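Local coordinates for protein transcriptional regulator, MerR family (Listeria monocytogenes str. 4b F2365, PDB 3GP4) that probably binds promoter DNA as a dimeric MerR-family regulator and controls transcription, at residues I66-L71 and E80-L85. Sequence-based numbering, arbitrary orientation.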
loop_
_atom_site.group_PDB
_atom_site.type_symbol
_atom_site.label_atom_id
_atom_site.label_comp_id
_atom_site.label_asym_id
_atom_site.label_seq_id
_atom_site.Cartn_x
_atom_site.Cartn_y
_atom_site.Cartn_z
ATOM N N ILE A 66 16.083 -1.238 10.842
ATOM C CA ILE A 66 17.516 -1.351 11.189
ATOM C C ILE A 66 17.763 -0.798 12.589
ATOM O O ILE A 66 18.458 -1.459 13.396
ATOM C CB ILE A 66 18.427 -0.725 10.115
ATOM C CG1 ILE A 66 18.393 -1.605 8.848
ATOM C CG2 ILE A 66 19.913 -0.660 10.569
ATOM C CD1 ILE A 66 19.031 -0.945 7.598
ATOM N N ASP A 67 17.172 0.361 12.908
ATOM C CA ASP A 67 17.293 0.967 14.273
ATOM C C ASP A 67 16.740 0.048 15.339
ATOM O O ASP A 67 17.323 -0.058 16.427
ATOM C CB ASP A 67 16.530 2.315 14.425
ATOM C CG ASP A 67 17.314 3.517 13.938
ATOM O OD1 ASP A 67 18.396 3.358 13.340
ATOM O OD2 ASP A 67 16.828 4.654 14.149
ATOM N N TYR A 68 15.607 -0.582 15.042
ATOM C CA TYR A 68 14.916 -1.455 15.993
ATOM C C TYR A 68 15.776 -2.664 16.335
ATOM O O TYR A 68 15.988 -2.978 17.526
ATOM C CB TYR A 68 13.556 -1.899 15.431
ATOM C CG TYR A 68 12.823 -2.835 16.357
ATOM C CD1 TYR A 68 12.128 -2.351 17.444
ATOM C CD2 TYR A 68 12.847 -4.215 16.139
ATOM C CE1 TYR A 68 11.451 -3.203 18.310
ATOM C CE2 TYR A 68 12.180 -5.082 17.006
ATOM C CZ TYR A 68 11.474 -4.553 18.089
ATOM O OH TYR A 68 10.796 -5.396 18.962
ATOM N N LEU A 69 16.298 -3.330 15.306
ATOM C CA LEU A 69 17.278 -4.401 15.554
ATOM C C LEU A 69 18.538 -3.919 16.308
ATOM O O LEU A 69 18.962 -4.594 17.274
ATOM C CB LEU A 69 17.661 -5.139 14.271
ATOM C CG LEU A 69 18.613 -6.301 14.575
ATOM C CD1 LEU A 69 17.942 -7.379 15.410
ATOM C CD2 LEU A 69 19.087 -6.869 13.301
ATOM N N ALA A 70 19.123 -2.792 15.894
ATOM C CA ALA A 70 20.259 -2.179 16.624
ATOM C C ALA A 70 19.979 -1.978 18.125
ATOM O O ALA A 70 20.817 -2.348 18.968
ATOM C CB ALA A 70 20.729 -0.861 15.964
ATOM N N LEU A 71 18.831 -1.384 18.457
ATOM C CA LEU A 71 18.401 -1.267 19.868
ATOM C C LEU A 71 18.312 -2.617 20.576
ATOM O O LEU A 71 18.891 -2.806 21.683
ATOM C CB LEU A 71 17.069 -0.516 19.975
ATOM C CG LEU A 71 17.079 0.972 19.596
ATOM C CD1 LEU A 71 15.675 1.517 19.381
ATOM C CD2 LEU A 71 17.811 1.853 20.653
ATOM N N GLU A 80 12.404 0.739 26.470
ATOM C CA GLU A 80 11.467 1.852 26.289
ATOM C C GLU A 80 11.617 2.504 24.901
ATOM O O GLU A 80 10.602 2.779 24.221
ATOM C CB GLU A 80 11.627 2.918 27.385
ATOM C CG GLU A 80 10.500 3.940 27.329
ATOM C CD GLU A 80 10.548 4.947 28.465
ATOM O OE1 GLU A 80 10.781 6.140 28.177
ATOM O OE2 GLU A 80 10.362 4.542 29.641
ATOM N N ALA A 81 12.863 2.725 24.470
ATOM C CA ALA A 81 13.142 3.312 23.142
ATOM C C ALA A 81 12.597 2.434 22.012
ATOM O O ALA A 81 12.071 2.941 20.996
ATOM C CB ALA A 81 14.618 3.555 22.947
ATOM N N ARG A 82 12.729 1.127 22.175
ATOM C CA ARG A 82 12.118 0.225 21.210
ATOM C C ARG A 82 10.567 0.331 21.146
ATOM O O ARG A 82 10.011 0.257 20.055
ATOM C CB ARG A 82 12.570 -1.203 21.455
ATOM C CG ARG A 82 13.862 -1.547 20.805
ATOM C CD ARG A 82 14.232 -3.010 21.118
ATOM N NE ARG A 82 14.953 -3.117 22.410
ATOM C CZ ARG A 82 15.044 -4.236 23.131
ATOM N NH1 ARG A 82 14.463 -5.366 22.733
ATOM N NH2 ARG A 82 15.743 -4.238 24.254
ATOM N N ALA A 83 9.883 0.475 22.288
ATOM C CA ALA A 83 8.428 0.608 22.294
ATOM C C ALA A 83 8.031 1.926 21.628
ATOM O O ALA A 83 7.060 1.952 20.854
ATOM C CB ALA A 83 7.812 0.520 23.689
ATOM N N GLU A 84 8.780 2.988 21.909
ATOM C CA GLU A 84 8.507 4.298 21.277
ATOM C C GLU A 84 8.659 4.243 19.749
ATOM O O GLU A 84 7.880 4.901 18.995
ATOM C CB GLU A 84 9.442 5.365 21.815
ATOM C CG GLU A 84 9.144 5.776 23.256
ATOM C CD GLU A 84 7.791 6.445 23.398
ATOM O OE1 GLU A 84 7.438 7.278 22.517
ATOM O OE2 GLU A 84 7.081 6.132 24.390
ATOM N N LEU A 85 9.697 3.523 19.312
ATOM C CA LEU A 85 9.963 3.332 17.869
ATOM C C LEU A 85 8.786 2.611 17.204
ATOM O O LEU A 85 8.244 3.110 16.189
ATOM C CB LEU A 85 11.283 2.579 17.656
ATOM C CG LEU A 85 11.849 2.314 16.245
ATOM C CD1 LEU A 85 13.320 1.991 16.353
ATOM C CD2 LEU A 85 11.161 1.153 15.506
#
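Leu-71 overlaps the aliphatic part of Arg-82, the two side chains running alongside each other in opposite senses. Its CB comes within 3.5 Å of Arg-82 CG. Leu-71 CD1 also meets Leu-85 CD1 at 3.9 Å. The same methyl touches Ala-81 CB at 4.2 Å. Leu-85 brings both its methyls to helix 62-74. Its CD1 packs on the Asp-67 CB at 3.8 Å and against the backbone N of Tyr-68, while its CD2 lies 3.9 Å from Tyr-68 CB. The Tyr-68 ring crosses Arg-82 at about a right angle, and its CE1 is 3.8 Å from Arg-82 CG. The ring and guanidinium planes are 66° apart, and the methylenes of the arginine carry this contact.

Helices 62-74 and 79-130 form an antiparallel helical hairpin, their local axes 9.8 Å apart at 163°. In MerR-family regulators the long C-terminal helix, here 79-130, is the dimerisation helix, which pairs with its mate in an antiparallel coiled coil. The contact packs helix 62-74 on the first turns of that long helix. Across the two segments it is held by apolar packing.

The polar ends turn to other partners. The Arg-82 chain bends at chi3 (-86°), which sets NE off the line of the methylenes. NE donates to Thr-78 OG1 in the turn, and this hydroxyl is also hydrogen-bonded to Leu-71 O. Arg-82 NH2 makes a salt bridge with Glu-124 of the second subunit, and Tyr-68 OH is hydrogen-bonded to Tyr-114 OH of that subunit.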